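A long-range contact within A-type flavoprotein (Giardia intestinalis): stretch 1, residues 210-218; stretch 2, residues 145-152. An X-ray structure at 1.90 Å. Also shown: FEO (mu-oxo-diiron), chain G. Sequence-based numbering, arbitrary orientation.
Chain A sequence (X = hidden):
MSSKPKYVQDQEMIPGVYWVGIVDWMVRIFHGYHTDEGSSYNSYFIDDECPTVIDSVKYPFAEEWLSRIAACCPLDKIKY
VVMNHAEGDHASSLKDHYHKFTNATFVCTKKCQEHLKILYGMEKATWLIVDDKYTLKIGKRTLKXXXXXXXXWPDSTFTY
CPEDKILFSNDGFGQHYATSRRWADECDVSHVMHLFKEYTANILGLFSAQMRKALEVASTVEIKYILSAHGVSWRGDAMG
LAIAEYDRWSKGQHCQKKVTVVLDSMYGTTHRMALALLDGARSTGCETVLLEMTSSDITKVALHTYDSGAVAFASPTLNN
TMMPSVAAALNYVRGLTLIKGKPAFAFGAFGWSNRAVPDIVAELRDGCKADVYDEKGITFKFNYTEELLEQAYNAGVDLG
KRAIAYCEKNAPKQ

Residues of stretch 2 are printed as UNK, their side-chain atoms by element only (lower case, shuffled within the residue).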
# COMPACT_ATOMS: atom_id res chain seq x y z
N GLN A 210 -19.64 -23.96 18.54
CA GLN A 210 -18.58 -24.96 18.47
C GLN A 210 -17.54 -24.72 19.56
O GLN A 210 -17.03 -25.66 20.15
CB GLN A 210 -17.96 -25.02 17.07
CG GLN A 210 -18.92 -25.54 15.96
CD GLN A 210 -19.90 -24.50 15.39
OE1 GLN A 210 -19.96 -23.34 15.84
NE2 GLN A 210 -20.66 -24.91 14.37
N MET A 211 -17.26 -23.45 19.87
CA MET A 211 -16.38 -23.12 21.00
C MET A 211 -16.93 -23.55 22.37
O MET A 211 -16.16 -24.02 23.23
CB MET A 211 -16.01 -21.63 21.01
CG MET A 211 -15.07 -21.23 22.19
SD MET A 211 -13.43 -22.03 22.10
CE MET A 211 -12.77 -21.18 20.65
N ARG A 212 -18.25 -23.40 22.55
CA ARG A 212 -18.92 -23.85 23.78
C ARG A 212 -18.68 -25.35 23.97
O ARG A 212 -18.31 -25.78 25.07
CB ARG A 212 -20.42 -23.53 23.74
CG ARG A 212 -20.76 -22.05 24.04
CD ARG A 212 -22.25 -21.85 24.40
NE ARG A 212 -23.16 -22.28 23.34
CZ ARG A 212 -23.51 -21.57 22.27
NH1 ARG A 212 -23.04 -20.34 22.08
NH2 ARG A 212 -24.35 -22.08 21.38
N LYS A 213 -18.82 -26.11 22.88
CA LYS A 213 -18.63 -27.58 22.89
C LYS A 213 -17.20 -27.93 23.26
O LYS A 213 -16.94 -28.81 24.09
CB LYS A 213 -19.00 -28.20 21.52
CG LYS A 213 -17.86 -28.94 20.70
CD LYS A 213 -16.97 -28.05 19.71
CE LYS A 213 -16.71 -28.70 18.37
NZ LYS A 213 -17.84 -28.73 17.29
N ALA A 214 -16.26 -27.21 22.65
CA ALA A 214 -14.86 -27.50 22.78
C ALA A 214 -14.45 -27.19 24.21
O ALA A 214 -13.74 -27.98 24.83
CB ALA A 214 -14.04 -26.67 21.76
N LEU A 215 -14.91 -26.05 24.75
CA LEU A 215 -14.58 -25.67 26.12
C LEU A 215 -15.16 -26.66 27.14
O LEU A 215 -14.49 -26.99 28.14
CB LEU A 215 -15.00 -24.23 26.42
CG LEU A 215 -14.25 -23.14 25.62
CD1 LEU A 215 -14.87 -21.78 25.89
CD2 LEU A 215 -12.75 -23.16 25.95
N GLU A 216 -16.37 -27.13 26.88
CA GLU A 216 -17.00 -28.19 27.68
C GLU A 216 -16.05 -29.42 27.78
O GLU A 216 -15.70 -29.85 28.87
CB GLU A 216 -18.36 -28.56 27.09
CG GLU A 216 -19.32 -29.30 28.04
CD GLU A 216 -20.73 -29.52 27.45
OE1 GLU A 216 -20.91 -29.46 26.20
OE2 GLU A 216 -21.67 -29.76 28.26
N VAL A 217 -15.61 -29.94 26.63
CA VAL A 217 -14.69 -31.08 26.63
C VAL A 217 -13.38 -30.77 27.37
O VAL A 217 -12.93 -31.56 28.22
CB VAL A 217 -14.42 -31.61 25.19
CG1 VAL A 217 -13.47 -32.81 25.23
CG2 VAL A 217 -15.72 -32.03 24.51
N ALA A 218 -12.76 -29.62 27.06
CA ALA A 218 -11.52 -29.23 27.73
C ALA A 218 -11.68 -29.11 29.24
O ALA A 218 -10.74 -29.39 29.98
CB ALA A 218 -10.96 -27.90 27.15
N UNK A 145 -7.41 -37.40 21.43
CA UNK A 145 -7.79 -36.58 20.29
C UNK A 145 -9.17 -36.05 20.53
O UNK A 145 -10.08 -36.78 20.89
c UNK A 145 -6.32 -38.05 18.88
c UNK A 145 -6.08 -39.35 19.37
c UNK A 145 -7.67 -37.42 19.01
c UNK A 145 -3.97 -37.86 18.34
c UNK A 145 -3.75 -39.17 18.80
c UNK A 145 -5.25 -37.30 18.41
c UNK A 145 -4.81 -39.91 19.31
N UNK A 146 -9.32 -34.74 20.38
CA UNK A 146 -10.59 -34.08 20.64
C UNK A 146 -11.05 -33.40 19.33
O UNK A 146 -10.57 -32.30 18.98
c UNK A 146 -11.81 -32.34 21.94
c UNK A 146 -9.95 -33.64 23.07
c UNK A 146 -9.46 -32.58 24.12
c UNK A 146 -10.47 -33.02 21.76
N UNK A 147 -11.97 -34.05 18.59
CA UNK A 147 -12.49 -33.40 17.40
C UNK A 147 -13.21 -32.12 17.81
O UNK A 147 -13.94 -32.08 18.82
c UNK A 147 -12.56 -35.39 18.78
c UNK A 147 -12.91 -35.77 17.35
c UNK A 147 -13.47 -34.44 16.83
N UNK A 148 -12.95 -31.05 17.08
CA UNK A 148 -13.68 -29.80 17.28
C UNK A 148 -14.25 -29.38 15.91
O UNK A 148 -13.83 -28.39 15.34
c UNK A 148 -12.45 -29.04 19.47
c UNK A 148 -11.51 -28.46 17.17
c UNK A 148 -12.79 -28.69 17.96
N UNK A 149 -15.20 -30.16 15.35
CA UNK A 149 -15.65 -29.84 13.98
C UNK A 149 -16.24 -28.44 13.88
O UNK A 149 -16.97 -28.00 14.77
c UNK A 149 -17.15 -31.38 15.05
c UNK A 149 -16.73 -30.90 13.71
c UNK A 149 -15.89 -31.35 15.87
N UNK A 150 -15.89 -27.75 12.79
CA UNK A 150 -16.21 -26.35 12.53
C UNK A 150 -15.66 -25.40 13.60
O UNK A 150 -16.27 -24.38 13.91
c UNK A 150 -17.55 -26.16 9.67
c UNK A 150 -18.26 -26.71 10.94
c UNK A 150 -19.76 -26.45 10.88
c UNK A 150 -17.71 -26.12 12.24
N UNK A 151 -14.47 -25.73 14.12
CA UNK A 151 -13.69 -24.80 14.92
C UNK A 151 -12.24 -24.83 14.44
O UNK A 151 -11.36 -25.28 15.17
c UNK A 151 -14.27 -22.89 17.38
c UNK A 151 -13.78 -25.15 16.43
c UNK A 151 -13.30 -24.07 17.43
c UNK A 151 -13.21 -24.65 18.88
N UNK A 152 -11.98 -24.35 13.21
CA UNK A 152 -12.98 -23.73 12.33
C UNK A 152 -13.30 -24.55 11.06
O UNK A 152 -14.13 -24.11 10.23
c UNK A 152 -11.26 -22.35 11.10
n UNK A 152 -9.24 -22.58 10.27
c UNK A 152 -10.04 -22.21 9.27
n UNK A 152 -11.26 -22.08 9.75
c UNK A 152 -12.50 -22.32 11.93
c UNK A 152 -9.98 -22.67 11.42
FE1 FEO G . -4.02 -21.86 10.94
FE2 FEO G . -7.13 -23.02 9.98
O FEO G . -5.09 -22.88 9.83

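Position 145 carries seven carbons, one leading into a six-membered ring, and no part of the side chain comes within reach of the helix. An all-carbon ring on a single carbon is Phe-145, buried in the strand but not part of this contact.

Position 146 has four carbons, forked at the first, with one arm two carbons long. It points toward the helix and lies against Val-217. That branching is Ile-146, whose CG2 packs 3.7 Å from Val-217 CG1.

At position 147 three carbons close a ring onto the backbone nitrogen; the CA-to-CB bond runs sideways and the ring touches nothing on the helix, though the backbone O lies 4.4 Å from Lys-213 CE. This is Pro-147, the last residue of the strand.

Position 148 shows one carbon carrying two more, set against the methyl of Ala-214. Three carbons forked at the first make Val-148; its CG1 sits 3.7 Å from Ala-214 CB. The lysine chain also crosses its backbone, with Lys-213 CE 3.4 Å from Val-148 CA.

Position 149 again has three carbons closed onto its own nitrogen, and the ring approaches the amine of Lys-213. It is Pro-149, with CG 3.5 Å from Lys-213 NZ. Lys-213 NZ donates a hydrogen bond to Pro-149 O at 2.8 Å.

Position 150 has four carbons forked at the second, its CA-to-CB bond directed sideways and its backbone O 3.5 Å from Gln-210 CG. This is Leu-150. Its phi/psi of 59/35 is left-handed, as suits the third residue of a type II turn.

Position 151 also has four carbons forked at the second, but points toward the helix, among Gln-210, Met-211 and Ala-214. It is Leu-151, and its CD2 lies 3.6 Å from Ala-214 CB and 3.9 Å from Met-211 CE.

Position 152 bears one carbon and a five-membered ring of three carbons and two nitrogens; its CA-to-CB bond points away from the helix, and the side chain touches nothing on stretch 1. It is His-152, reached through a cis peptide, and its NE2 binds FE2 of the diiron group at 2.2 Å.

The contact reads as a helix face laid along a strand end and the turn after it. Ala-214 is a shared apolar point: its small side chain meets both Val-148 and Leu-151, the two ends of a turn closed by Leu-151 N to Val-148 O at 3.0 Å. Val-217 extends the apolar line to Ile-146, while Lys-213 supplies the cross-stretch hydrogen bond. One cost remains, since Leu-150 O is buried without a partner. The chain passes directly from helix packing at Leu-151 to iron binding at His-152.

Stretch 2 (145-152) FIPVPLLH
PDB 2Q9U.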